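Local coordinates for protein HRI1 (Saccharomyces cerevisiae, PDB 3RBY) that is of unknown function and non-essential, but interacts with HRR25 and may interact with SEC72, at residues F78-N83 / Q178-Q183. Residues are numbered along the deposited sequence; the frame is centred on the assembly and turned at random.
Sequences FWLDTN and QGFLSQ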
loop_
_atom_site.group_PDB
_atom_site.type_symbol
_atom_site.label_atom_id
_atom_site.label_comp_id
_atom_site.label_asym_id
_atom_site.label_seq_id
_atom_site.Cartn_x
_atom_site.Cartn_y
_atom_site.Cartn_z
ATOM N N PHE A 78 -9.476 14.865 19.911
ATOM C CA PHE A 78 -8.015 14.912 19.920
ATOM C C PHE A 78 -7.406 15.647 21.108
ATOM O O PHE A 78 -7.923 16.665 21.576
ATOM C CB PHE A 78 -7.513 15.523 18.608
ATOM C CG PHE A 78 -7.999 14.786 17.392
ATOM C CD1 PHE A 78 -8.873 15.384 16.494
ATOM C CD2 PHE A 78 -7.615 13.472 17.175
ATOM C CE1 PHE A 78 -9.330 14.687 15.378
ATOM C CE2 PHE A 78 -8.069 12.769 16.068
ATOM C CZ PHE A 78 -8.931 13.376 15.168
ATOM N N TRP A 79 -6.299 15.117 21.600
ATOM C CA TRP A 79 -5.504 15.822 22.603
ATOM C C TRP A 79 -4.629 16.857 21.877
ATOM O O TRP A 79 -4.745 18.071 22.096
ATOM C CB TRP A 79 -4.638 14.812 23.362
ATOM C CG TRP A 79 -3.819 15.415 24.457
ATOM C CD1 TRP A 79 -4.094 16.557 25.157
ATOM C CD2 TRP A 79 -2.571 14.922 24.962
ATOM N NE1 TRP A 79 -3.095 16.796 26.076
ATOM C CE2 TRP A 79 -2.153 15.806 25.978
ATOM C CE3 TRP A 79 -1.778 13.809 24.668
ATOM C CZ2 TRP A 79 -0.971 15.612 26.698
ATOM C CZ3 TRP A 79 -0.607 13.615 25.384
ATOM C CH2 TRP A 79 -0.213 14.517 26.388
ATOM N N LEU A 80 -3.744 16.360 21.012
ATOM C CA LEU A 80 -3.024 17.206 20.064
ATOM C C LEU A 80 -3.858 17.352 18.797
ATOM O O LEU A 80 -4.287 16.353 18.223
ATOM C CB LEU A 80 -1.687 16.547 19.699
ATOM C CG LEU A 80 -0.527 17.326 19.068
ATOM C CD1 LEU A 80 0.114 16.498 17.954
ATOM C CD2 LEU A 80 -0.956 18.689 18.553
ATOM N N ASP A 81 -4.089 18.590 18.366
ATOM C CA ASP A 81 -4.660 18.873 17.042
ATOM C C ASP A 81 -4.042 20.169 16.513
ATOM O O ASP A 81 -4.444 21.264 16.921
ATOM C CB ASP A 81 -6.174 19.008 17.120
ATOM C CG ASP A 81 -6.809 19.290 15.770
ATOM O OD1 ASP A 81 -6.098 19.758 14.850
ATOM O OD2 ASP A 81 -8.036 19.056 15.631
ATOM N N THR A 82 -3.060 20.062 15.622
ATOM C CA THR A 82 -2.328 21.258 15.204
ATOM C C THR A 82 -3.260 22.344 14.660
ATOM O O THR A 82 -2.944 23.534 14.722
ATOM C CB THR A 82 -1.211 20.947 14.182
ATOM O OG1 THR A 82 -1.768 20.271 13.042
ATOM C CG2 THR A 82 -0.114 20.092 14.823
ATOM N N ASN A 83 -4.410 21.940 14.136
ATOM C CA ASN A 83 -5.412 22.922 13.739
ATOM C C ASN A 83 -5.808 23.798 14.921
ATOM O O ASN A 83 -5.669 25.019 14.867
ATOM C CB ASN A 83 -6.661 22.252 13.153
ATOM C CG ASN A 83 -6.393 21.571 11.814
ATOM O OD1 ASN A 83 -5.439 21.911 11.091
ATOM N ND2 ASN A 83 -7.249 20.603 11.472
ATOM N N GLN A 178 7.137 7.447 16.847
ATOM C CA GLN A 178 6.601 8.764 16.543
ATOM C C GLN A 178 6.281 9.495 17.838
ATOM O O GLN A 178 5.820 8.877 18.809
ATOM C CB GLN A 178 5.368 8.666 15.659
ATOM C CG GLN A 178 5.650 8.093 14.290
ATOM C CD GLN A 178 4.486 8.291 13.356
ATOM O OE1 GLN A 178 4.599 9.013 12.350
ATOM N NE2 GLN A 178 3.352 7.664 13.678
ATOM N N GLY A 179 6.544 10.798 17.848
ATOM C CA GLY A 179 6.383 11.596 19.046
ATOM C C GLY A 179 6.039 13.055 18.784
ATOM O O GLY A 179 6.291 13.587 17.696
ATOM N N PHE A 180 5.445 13.702 19.788
ATOM C CA PHE A 180 5.295 15.151 19.767
ATOM C C PHE A 180 5.667 15.777 21.121
ATOM O O PHE A 180 5.737 15.088 22.146
ATOM C CB PHE A 180 3.890 15.566 19.317
ATOM C CG PHE A 180 2.899 15.733 20.445
ATOM C CD1 PHE A 180 2.218 14.634 20.972
ATOM C CD2 PHE A 180 2.629 16.995 20.965
ATOM C CE1 PHE A 180 1.297 14.784 22.010
ATOM C CE2 PHE A 180 1.695 17.158 22.006
ATOM C CZ PHE A 180 1.031 16.046 22.524
ATOM N N LEU A 181 5.967 17.072 21.089
ATOM C CA LEU A 181 6.172 17.889 22.289
ATOM C C LEU A 181 5.671 19.293 21.965
ATOM O O LEU A 181 6.160 19.930 21.037
ATOM C CB LEU A 181 7.650 17.922 22.706
ATOM C CG LEU A 181 8.014 18.721 23.972
ATOM C CD1 LEU A 181 7.196 18.228 25.194
ATOM C CD2 LEU A 181 9.523 18.669 24.258
ATOM N N SER A 182 4.665 19.759 22.699
ATOM C CA SER A 182 4.117 21.087 22.460
ATOM C C SER A 182 4.159 21.954 23.723
ATOM O O SER A 182 4.027 21.449 24.850
ATOM C CB SER A 182 2.688 20.996 21.931
ATOM O OG SER A 182 1.807 20.540 22.940
ATOM N N GLN A 183 4.365 23.258 23.528
ATOM C CA GLN A 183 4.330 24.212 24.634
ATOM C C GLN A 183 2.895 24.584 24.960
ATOM O O GLN A 183 2.174 25.080 24.090
ATOM C CB GLN A 183 5.084 25.476 24.282
ATOM C CG GLN A 183 6.573 25.329 24.317
ATOM C CD GLN A 183 7.254 26.575 23.810
ATOM O OE1 GLN A 183 6.589 27.543 23.431
ATOM N NE2 GLN A 183 8.581 26.565 23.802
#
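Phe180 reaches from strand 176-183 into the angle between Trp79 and Leu80. Its CE1-CZ edge points at one face of the Trp79 six-membered ring. This is a T-shaped pair, with centroids 5.5 Å apart and planes at 81°. The closest atoms are Trp79 CZ3 and Phe180 CE1, at 4.0 Å. Leu80 lies over one face of the Phe180 ring. Its CG sits 3.8 Å from the centroid of that ring and 15° off the normal, a CH-pi contact. Leu80 CD1 extends toward the root of the ring, 3.8 Å from Phe180 CG, while Leu80 CB lies above Phe180 CZ. Trp79 CG is anti to the backbone N (chi1 -178°), which carries the indole out to the Phe180 edge. Trp79 and Leu80 both face Ala56 in a classic beta bulge. Phe194 of strand 192-199 touches both Leu80 and Phe180. An alanine in place of Phe180 would probably leave the Trp79 face without its aromatic edge and open a gap beside Leu80. No hydrogen bond links the two segments. The contact therefore joins the two antiparallel sheets by apolar and aromatic packing, with Leu80 and Phe180 buried.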